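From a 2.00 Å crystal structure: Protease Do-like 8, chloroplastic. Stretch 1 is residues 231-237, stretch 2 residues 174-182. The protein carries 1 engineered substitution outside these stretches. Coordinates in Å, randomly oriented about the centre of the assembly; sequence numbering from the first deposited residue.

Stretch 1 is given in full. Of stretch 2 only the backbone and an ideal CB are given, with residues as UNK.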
# COMPACT_ATOMS: atom_id res chain seq x y z
N GLY A 231 -5.70 4.44 17.46
CA GLY A 231 -6.86 4.10 18.27
C GLY A 231 -7.43 5.24 19.12
O GLY A 231 -8.19 4.99 20.05
N VAL A 232 -7.05 6.48 18.81
CA VAL A 232 -7.66 7.64 19.47
C VAL A 232 -8.21 8.64 18.44
O VAL A 232 -7.77 8.67 17.30
CB VAL A 232 -6.67 8.34 20.44
CG1 VAL A 232 -6.21 7.35 21.54
CG2 VAL A 232 -5.50 8.89 19.68
N GLY A 233 -9.18 9.44 18.86
CA GLY A 233 -9.80 10.41 17.99
C GLY A 233 -9.74 11.77 18.67
O GLY A 233 -9.22 11.88 19.77
N PHE A 234 -10.31 12.79 18.02
CA PHE A 234 -10.18 14.17 18.47
C PHE A 234 -11.47 14.95 18.35
O PHE A 234 -12.29 14.65 17.49
CB PHE A 234 -9.08 14.89 17.68
CG PHE A 234 -7.74 14.25 17.85
CD1 PHE A 234 -6.88 14.66 18.87
CD2 PHE A 234 -7.37 13.20 17.04
CE1 PHE A 234 -5.64 14.03 19.07
CE2 PHE A 234 -6.14 12.55 17.23
CZ PHE A 234 -5.29 12.97 18.25
N ALA A 235 -11.62 15.95 19.21
CA ALA A 235 -12.74 16.91 19.13
C ALA A 235 -12.26 18.32 19.45
O ALA A 235 -11.39 18.52 20.30
CB ALA A 235 -13.88 16.51 20.10
N ILE A 236 -12.83 19.30 18.76
CA ILE A 236 -12.61 20.70 19.09
C ILE A 236 -13.28 21.00 20.43
O ILE A 236 -14.45 20.71 20.63
CB ILE A 236 -13.21 21.58 18.00
CG1 ILE A 236 -12.73 21.08 16.63
CG2 ILE A 236 -12.83 23.04 18.20
CD1 ILE A 236 -13.58 21.61 15.43
N PRO A 237 -12.53 21.60 21.37
CA PRO A 237 -13.12 21.80 22.70
C PRO A 237 -14.28 22.80 22.68
O PRO A 237 -14.24 23.77 21.93
CB PRO A 237 -11.95 22.34 23.54
CG PRO A 237 -11.02 22.94 22.56
CD PRO A 237 -11.17 22.14 21.27
N UNK A 174 -11.85 10.51 28.01
CA UNK A 174 -10.93 11.56 27.65
C UNK A 174 -9.51 11.00 27.82
O UNK A 174 -9.12 10.58 28.92
CB UNK A 174 -11.16 12.81 28.50
N UNK A 175 -8.75 11.02 26.73
CA UNK A 175 -7.45 10.34 26.65
C UNK A 175 -6.30 11.32 26.77
O UNK A 175 -5.22 10.98 27.23
CB UNK A 175 -7.33 9.57 25.34
N UNK A 176 -6.55 12.56 26.37
CA UNK A 176 -5.51 13.59 26.42
C UNK A 176 -6.11 14.97 26.23
O UNK A 176 -7.23 15.12 25.73
CB UNK A 176 -4.44 13.33 25.36
N UNK A 177 -5.38 16.00 26.64
CA UNK A 177 -5.93 17.34 26.54
C UNK A 177 -4.92 18.22 25.85
O UNK A 177 -3.72 17.93 25.86
CB UNK A 177 -6.30 17.90 27.92
N UNK A 178 -5.41 19.28 25.22
CA UNK A 178 -4.54 20.25 24.57
C UNK A 178 -3.63 19.62 23.51
O UNK A 178 -2.44 19.93 23.44
CB UNK A 178 -3.69 20.96 25.62
N UNK A 179 -4.20 18.75 22.67
CA UNK A 179 -3.45 18.04 21.64
C UNK A 179 -3.77 18.59 20.25
O UNK A 179 -4.90 19.00 19.99
CB UNK A 179 -3.76 16.54 21.70
N UNK A 180 -2.79 18.58 19.35
CA UNK A 180 -3.06 19.08 17.99
C UNK A 180 -4.02 18.17 17.23
O UNK A 180 -3.88 16.94 17.26
CB UNK A 180 -1.75 19.21 17.21
N UNK A 181 -4.97 18.77 16.53
CA UNK A 181 -5.91 18.01 15.72
C UNK A 181 -5.51 18.18 14.28
O UNK A 181 -5.58 19.29 13.73
CB UNK A 181 -7.36 18.46 15.95
N UNK A 182 -5.11 17.09 13.63
CA UNK A 182 -4.70 17.18 12.23
C UNK A 182 -5.91 17.03 11.32
O UNK A 182 -6.10 16.01 10.65
CB UNK A 182 -3.65 16.12 11.90

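Position 174 lies out of reach of stretch 1: nothing of that stretch comes within 5.5 Å of its ideal CB. A phi/psi of -66/122 in a strand suits a beta-branched residue, and the deposited one is Ile174.

At position 175 the CA-to-CB bond points toward stretch 1, and the ideal CB lies 4.5 Å from Val232 CG1. With a methyl group so near the CB, a small side chain packs easily; the methyl gives a hydroxyl no partner, so alanine or valine would suit, and serine or threonine if the hydroxyl finds a partner elsewhere. The residue is Ser175, chi1 t; its OG lies 4.0 Å from Val232 CG1, a loose van der Waals contact, while the polar demand of the hydroxyl is met by a hydrogen bond elsewhere in the structure.

Position 176 has phi/psi of -167/160, extended and open to many residues, and nothing of stretch 1 near its ideal CB. It is Gly176, which has no side chain to bring to the contact.

At 177 and 178 the chain turns a corner, out of touch with stretch 1. Position 177 leaves the choice wide and is Leu177. Position 178 has a positive phi (57/45), a conformation that glycine, asparagine and aspartate tolerate best; it is Asn178, whose CA-to-CB bond points away.

Position 179 points back toward stretch 1, its ideal CB 4.1 Å from Phe234 CE1. An aliphatic first segment suits the aromatic neighbour, so leucine, methionine or a long lysine or arginine would serve. Arg179 places its CB 4.1 Å from Phe234 CE1, at the ring edge; the end of the side chain then leads away, and NH2 is hydrogen-bonded elsewhere.

Position 180 points away, leaving the side chain free to be polar. Asp180 touches stretch 1 through its backbone, with O 3.9 Å from Phe234 CE1.

Position 181 is the most demanding. Its bond points sideways, but the ideal CB is 4.3 Å from Phe234 CB, and the backbone of Ala235 and the side chain of Ile236 lie farther along. An aliphatic chain long enough to extend past the phenylalanine is wanted: isoleucine, leucine or methionine. Ile181, with chi1 m and chi2 t, sets CG1 4.0 Å from Phe234 CB and carries CD1 onward to 3.5 Å from Ala235 O and 4.2 Å from Ile236 CG1. No hydrogen bond links the stretches; the contact is van der Waals packing, between strands whose directions differ by 103°.

Position 182 points sideways with nothing of stretch 1 nearby, so many residues would fit. It is Phe182.

Stretch 2 174-182: ISGLNRDIF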
# COMPACT_ATOMS: atom_id res chain seq x y z
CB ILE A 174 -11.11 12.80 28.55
CG1 ILE A 174 -12.54 13.34 28.43
CG2 ILE A 174 -10.11 13.87 28.19
CD1 ILE A 174 -12.99 13.60 26.98
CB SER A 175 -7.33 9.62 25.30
OG SER A 175 -5.99 9.20 25.05
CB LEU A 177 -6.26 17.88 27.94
CG LEU A 177 -7.66 17.84 28.55
CD1 LEU A 177 -8.74 17.24 27.63
CD2 LEU A 177 -7.65 17.20 29.94
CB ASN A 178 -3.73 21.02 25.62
CG ASN A 178 -4.62 21.80 26.60
OD1 ASN A 178 -5.50 22.58 26.19
ND2 ASN A 178 -4.40 21.58 27.90
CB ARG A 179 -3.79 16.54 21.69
CG ARG A 179 -2.93 15.72 22.67
CD ARG A 179 -1.69 15.11 21.95
NE ARG A 179 -0.88 14.22 22.79
CZ ARG A 179 -0.53 14.54 24.03
NH1 ARG A 179 -0.94 15.69 24.54
NH2 ARG A 179 0.23 13.72 24.76
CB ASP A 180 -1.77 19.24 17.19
CG ASP A 180 -0.91 20.36 17.71
OD1 ASP A 180 -1.44 21.22 18.45
OD2 ASP A 180 0.30 20.39 17.38
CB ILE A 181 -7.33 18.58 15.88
CG1 ILE A 181 -7.73 18.61 17.36
CG2 ILE A 181 -8.34 17.77 15.04
CD1 ILE A 181 -9.21 19.00 17.58
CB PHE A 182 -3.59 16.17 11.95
CG PHE A 182 -2.36 16.43 12.77
CD1 PHE A 182 -1.64 17.60 12.60
CD2 PHE A 182 -1.96 15.53 13.74
CE1 PHE A 182 -0.51 17.86 13.38
CE2 PHE A 182 -0.83 15.78 14.52
CZ PHE A 182 -0.10 16.94 14.34
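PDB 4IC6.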